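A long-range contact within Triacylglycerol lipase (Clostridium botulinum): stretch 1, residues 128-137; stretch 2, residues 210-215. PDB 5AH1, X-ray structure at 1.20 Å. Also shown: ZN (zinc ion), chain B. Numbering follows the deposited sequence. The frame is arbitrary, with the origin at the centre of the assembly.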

ATOM      1  N   ASN A 128       9.835   2.541   1.002  1.00  6.80           N
ATOM      2  CA  ASN A 128       9.026   2.491   2.217  1.00  6.45           C
ATOM      3  C   ASN A 128       9.606   3.373   3.326  1.00  6.04           C
ATOM      4  O   ASN A 128       8.853   3.991   4.076  1.00  7.14           O
ATOM      5  CB  ASN A 128       8.867   1.042   2.679  1.00  6.90           C
ATOM      6  CG  ASN A 128       7.781   0.329   1.916  1.00  6.92           C
ATOM      7  OD1 ASN A 128       6.633   0.793   1.904  1.00  7.47           O
ATOM      8  ND2 ASN A 128       8.101  -0.806   1.310  1.00  7.82           N
ATOM      9  N   TRP A 129      10.925   3.434   3.449  1.00  6.38           N
ATOM     10  CA  TRP A 129      11.521   4.361   4.407  1.00  6.23           C
ATOM     11  C   TRP A 129      11.088   5.796   4.092  1.00  6.80           C
ATOM     12  O   TRP A 129      10.604   6.539   4.962  1.00  6.66           O
ATOM     13  CB  TRP A 129      13.038   4.268   4.354  1.00  7.42           C
ATOM     14  CG  TRP A 129      13.751   5.268   5.234  1.00  6.59           C
ATOM     15  CD1 TRP A 129      13.987   6.600   4.955  1.00  6.37           C
ATOM     16  CD2 TRP A 129      14.338   5.028   6.528  1.00  6.55           C
ATOM     17  NE1 TRP A 129      14.672   7.180   5.988  1.00  6.62           N
ATOM     18  CE2 TRP A 129      14.905   6.242   6.959  1.00  6.49           C
ATOM     19  CE3 TRP A 129      14.428   3.902   7.371  1.00  7.32           C
ATOM     20  CZ2 TRP A 129      15.596   6.353   8.165  1.00  7.09           C
ATOM     21  CZ3 TRP A 129      15.100   4.024   8.562  1.00  8.16           C
ATOM     22  CH2 TRP A 129      15.663   5.237   8.957  1.00  8.11           C
ATOM     23  N   ASP A 130      11.258   6.200   2.832  1.00  6.44           N
ATOM     24  CA  ASP A 130      10.946   7.577   2.468  1.00  6.60           C
ATOM     25  C   ASP A 130       9.454   7.845   2.700  1.00  6.90           C
ATOM     26  O   ASP A 130       9.075   8.885   3.233  1.00  7.31           O
ATOM     27  CB  ASP A 130      11.308   7.873   1.009  1.00  6.78           C
ATOM     28  CG  ASP A 130      12.832   7.906   0.731  1.00  6.85           C
ATOM     29  OD1 ASP A 130      13.661   7.605   1.631  1.00  7.77           O
ATOM     30  OD2 ASP A 130      13.191   8.260  -0.419  1.00  8.27           O
ATOM     31  N   ARG A 131       8.619   6.905   2.281  1.00  7.06           N
ATOM     32  CA  ARG A 131       7.179   7.024   2.482  1.00  6.32           C
ATOM     33  C   ARG A 131       6.776   7.089   3.950  1.00  6.25           C
ATOM     34  O   ARG A 131       5.850   7.801   4.298  1.00  7.02           O
ATOM     35  CB  ARG A 131       6.472   5.893   1.745  1.00  6.25           C
ATOM     36  CG  ARG A 131       6.537   6.063   0.201  1.00  7.11           C
ATOM     37  CD  ARG A 131       6.163   4.792  -0.528  1.00  6.44           C
ATOM     38  NE  ARG A 131       4.960   4.134  -0.010  1.00  6.72           N
ATOM     39  CZ  ARG A 131       3.794   4.040  -0.646  1.00  7.26           C
ATOM     40  NH1 ARG A 131       3.539   4.703  -1.775  1.00  8.11           N
ATOM     41  NH2 ARG A 131       2.836   3.316  -0.090  1.00  7.68           N
ATOM     42  N   ALA A 132       7.460   6.344   4.803  1.00  6.61           N
ATOM     43  CA  ALA A 132       7.186   6.403   6.231  1.00  6.87           C
ATOM     44  C   ALA A 132       7.535   7.775   6.825  1.00  6.48           C
ATOM     45  O   ALA A 132       6.787   8.304   7.647  1.00  7.10           O
ATOM     46  CB  ALA A 132       7.902   5.290   6.968  1.00  7.44           C
ATOM     47  N   CYS A 133       8.667   8.343   6.410  1.00  6.50           N
ATOM     48  CA  CYS A 133       9.042   9.675   6.851  1.00  6.67           C
ATOM     49  C   CYS A 133       8.031  10.700   6.366  1.00  6.50           C
ATOM     50  O   CYS A 133       7.685  11.633   7.083  1.00  7.22           O
ATOM     51  CB  CYS A 133      10.435  10.039   6.333  1.00  6.77           C
ATOM     52  SG  CYS A 133      11.786   8.996   6.984  1.00  7.76           S
ATOM     53  N   GLU A 134       7.572  10.534   5.130  1.00  6.49           N
ATOM     54  CA  GLU A 134       6.545  11.412   4.577  1.00  7.41           C
ATOM     55  C   GLU A 134       5.232  11.254   5.340  1.00  7.30           C
ATOM     56  O   GLU A 134       4.557  12.245   5.620  1.00  8.30           O
ATOM     57  CB  GLU A 134       6.378  11.135   3.091  1.00  7.60           C
ATOM     58  CG  GLU A 134       7.637  11.514   2.306  1.00  8.28           C
ATOM     59  CD  GLU A 134       7.757  10.814   0.972  1.00  9.41           C
ATOM     60  OE1 GLU A 134       6.826  10.101   0.552  1.00 11.91           O
ATOM     61  OE2 GLU A 134       8.810  10.994   0.317  1.00  9.14           O
ATOM     62  N   LEU A 135       4.867  10.020   5.671  1.00  7.30           N
ATOM     63  CA  LEU A 135       3.641   9.751   6.414  1.00  7.18           C
ATOM     64  C   LEU A 135       3.655  10.404   7.804  1.00  7.32           C
ATOM     65  O   LEU A 135       2.667  11.008   8.237  1.00  8.35           O
ATOM     66  CB  LEU A 135       3.438   8.243   6.529  1.00  7.52           C
ATOM     67  CG  LEU A 135       2.195   7.769   7.267  1.00  7.53           C
ATOM     68  CD1 LEU A 135       0.935   8.372   6.674  1.00  8.94           C
ATOM     69  CD2 LEU A 135       2.144   6.249   7.229  1.00  7.64           C
ATOM     70  N   TYR A 136       4.789  10.294   8.491  1.00  7.77           N
ATOM     71  CA  TYR A 136       4.984  10.982   9.761  1.00  7.41           C
ATOM     72  C   TYR A 136       4.686  12.479   9.645  1.00  7.90           C
ATOM     73  O   TYR A 136       3.862  13.020  10.388  1.00  9.00           O
ATOM     74  CB  TYR A 136       6.406  10.720  10.280  1.00  7.69           C
ATOM     75  CG  TYR A 136       6.752  11.519  11.504  1.00  7.92           C
ATOM     76  CD1 TYR A 136       6.387  11.095  12.772  1.00  8.69           C
ATOM     77  CD2 TYR A 136       7.449  12.707  11.393  1.00  9.82           C
ATOM     78  CE1 TYR A 136       6.695  11.847  13.892  1.00  8.91           C
ATOM     79  CE2 TYR A 136       7.755  13.467  12.501  1.00  9.29           C
ATOM     80  CZ  TYR A 136       7.366  13.038  13.753  1.00 10.33           C
ATOM     81  OH  TYR A 136       7.685  13.790  14.859  1.00 12.33           O
ATOM     82  N   ALA A 137       5.301  13.137   8.678  1.00  8.18           N
ATOM     83  CA  ALA A 137       5.092  14.572   8.504  1.00  8.92           C
ATOM     84  C   ALA A 137       3.675  14.889   8.062  1.00  8.33           C
ATOM     85  O   ALA A 137       3.119  15.923   8.450  1.00  9.73           O
ATOM     86  CB  ALA A 137       6.088  15.124   7.512  1.00  9.19           C
ATOM     87  N   ILE A 210      17.679  15.870  15.074  1.00  8.12           N
ATOM     88  CA  ILE A 210      17.144  14.607  14.589  1.00  7.96           C
ATOM     89  C   ILE A 210      15.610  14.658  14.590  1.00  7.97           C
ATOM     90  O   ILE A 210      14.970  15.228  15.480  1.00  8.39           O
ATOM     91  CB  ILE A 210      17.660  13.421  15.449  1.00  8.24           C
ATOM     92  CG1 ILE A 210      17.300  12.074  14.821  1.00  8.34           C
ATOM     93  CG2 ILE A 210      17.160  13.533  16.901  1.00  9.14           C
ATOM     94  CD1 ILE A 210      17.939  10.894  15.530  1.00  9.01           C
ATOM     95  N   SER A 211      14.993  14.069  13.579  1.00  7.79           N
ATOM     96  CA  SER A 211      13.537  13.943  13.594  1.00  8.22           C
ATOM     97  C   SER A 211      13.104  13.120  14.797  1.00  8.09           C
ATOM     98  O   SER A 211      13.676  12.062  15.057  1.00  8.09           O
ATOM     99  CB  SER A 211      13.038  13.239  12.336  1.00  8.38           C
ATOM    100  OG  SER A 211      11.631  13.069  12.424  1.00  8.74           O
ATOM    101  N   PRO A 212      12.048  13.555  15.509  1.00  8.73           N
ATOM    102  CA  PRO A 212      11.542  12.730  16.612  1.00  8.89           C
ATOM    103  C   PRO A 212      11.193  11.312  16.162  1.00  9.19           C
ATOM    104  O   PRO A 212      11.252  10.380  16.975  1.00  9.27           O
ATOM    105  CB  PRO A 212      10.290  13.482  17.060  1.00  9.63           C
ATOM    106  CG  PRO A 212      10.614  14.940  16.755  1.00 10.50           C
ATOM    107  CD  PRO A 212      11.396  14.880  15.457  1.00  9.32           C
ATOM    108  N   LEU A 213      10.817  11.145  14.893  1.00  8.15           N
ATOM    109  CA  LEU A 213      10.488   9.825  14.365  1.00  8.25           C
ATOM    110  C   LEU A 213      11.569   8.799  14.688  1.00  8.78           C
ATOM    111  O   LEU A 213      11.287   7.637  14.969  1.00  9.48           O
ATOM    112  CB  LEU A 213      10.249   9.887  12.849  1.00  8.34           C
ATOM    113  CG  LEU A 213       9.954   8.542  12.166  1.00  8.18           C
ATOM    114  CD1 LEU A 213       8.724   7.867  12.795  1.00  8.95           C
ATOM    115  CD2 LEU A 213       9.771   8.726  10.671  1.00  8.95           C
ATOM    116  N   PHE A 214      12.824   9.210  14.608  1.00  8.57           N
ATOM    117  CA  PHE A 214      13.920   8.261  14.708  1.00  8.28           C
ATOM    118  C   PHE A 214      14.363   7.968  16.142  1.00  8.75           C
ATOM    119  O   PHE A 214      15.251   7.139  16.343  1.00  9.92           O
ATOM    120  CB  PHE A 214      15.118   8.741  13.875  1.00  8.64           C
ATOM    121  CG  PHE A 214      14.775   9.010  12.433  1.00  8.78           C
ATOM    122  CD1 PHE A 214      14.136   8.046  11.666  1.00  9.24           C
ATOM    123  CD2 PHE A 214      15.078  10.229  11.840  1.00  8.72           C
ATOM    124  CE1 PHE A 214      13.796   8.291  10.357  1.00  9.58           C
ATOM    125  CE2 PHE A 214      14.736  10.472  10.527  1.00  8.65           C
ATOM    126  CZ  PHE A 214      14.091   9.510   9.790  1.00  9.15           C
ATOM    127  N   GLU A 215      13.760   8.624  17.136  1.00  9.47           N
ATOM    128  CA  GLU A 215      14.231   8.463  18.510  1.00 10.28           C
ATOM    129  C   GLU A 215      13.605   7.278  19.242  1.00 10.70           C
ATOM    130  O   GLU A 215      14.183   6.792  20.205  1.00 12.46           O
ATOM    131  CB  GLU A 215      14.086   9.783  19.278  1.00 12.80           C
ATOM    132  CG  GLU A 215      14.985  10.891  18.718  1.00 13.97           C
ATOM    133  CD  GLU A 215      14.989  12.184  19.537  1.00 15.97           C
ATOM    134  OE1 GLU A 215      13.911  12.792  19.717  1.00 16.72           O
ATOM    135  OE2 GLU A 215      16.074  12.614  19.993  1.00 17.70           O
TER
HETATM  136 ZN    ZN B1455      15.456   7.578   0.903  1.00  8.88          ZN

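Residues 128-137 form a helix that continues later in the chain. The amides of residues 132 to 137 each bond to the carbonyl four residues earlier, as in Tyr 136 N to Ala 132 O at 2.9 Å. Residues 210-215 form no regular helix or strand. This stretch is held by its own bonds: Ser 211 OG accepts from Leu 213 N at 3.2 Å, and Ser 211 O accepts from Phe 214 N at 3.0 Å. The backbones come nearest at Tyr 136 and Leu 213, with CA atoms 7.3 Å apart.

No hydrogen bond crosses between the stretches. The contact is apolar and aromatic, and buries 301 Å² in total.

Leu 213 supplies a CH-pi contact: its slightly positive C-H hydrogens can face the pi cloud of Tyr 136. Leu 213 CB lies 4.0 Å from the centroid of the Tyr 136 ring, 8° off the ring normal. Leu 213 CD2 lies 3.9 Å from Tyr 136 CB and 4.0 Å from Cys 133 CA. Tyr 136 OH also approaches Pro 212 CB at 3.4 Å.

The Phe 214 ring and the six-membered ring of Trp 129 lie nearly parallel, with planes at 11°, but are slid apart and barely overlap. They meet along their margins, mainly through van der Waals contact, with Trp 129 CZ2 3.4 Å from Phe 214 CE1. Cys 133 SG sits at the edge of the Phe 214 ring, 3.7 Å from Phe 214 CZ.

Asp 130 takes no part in this contact; Asp 130 OD1 binds zinc at 1.9 Å from ZN.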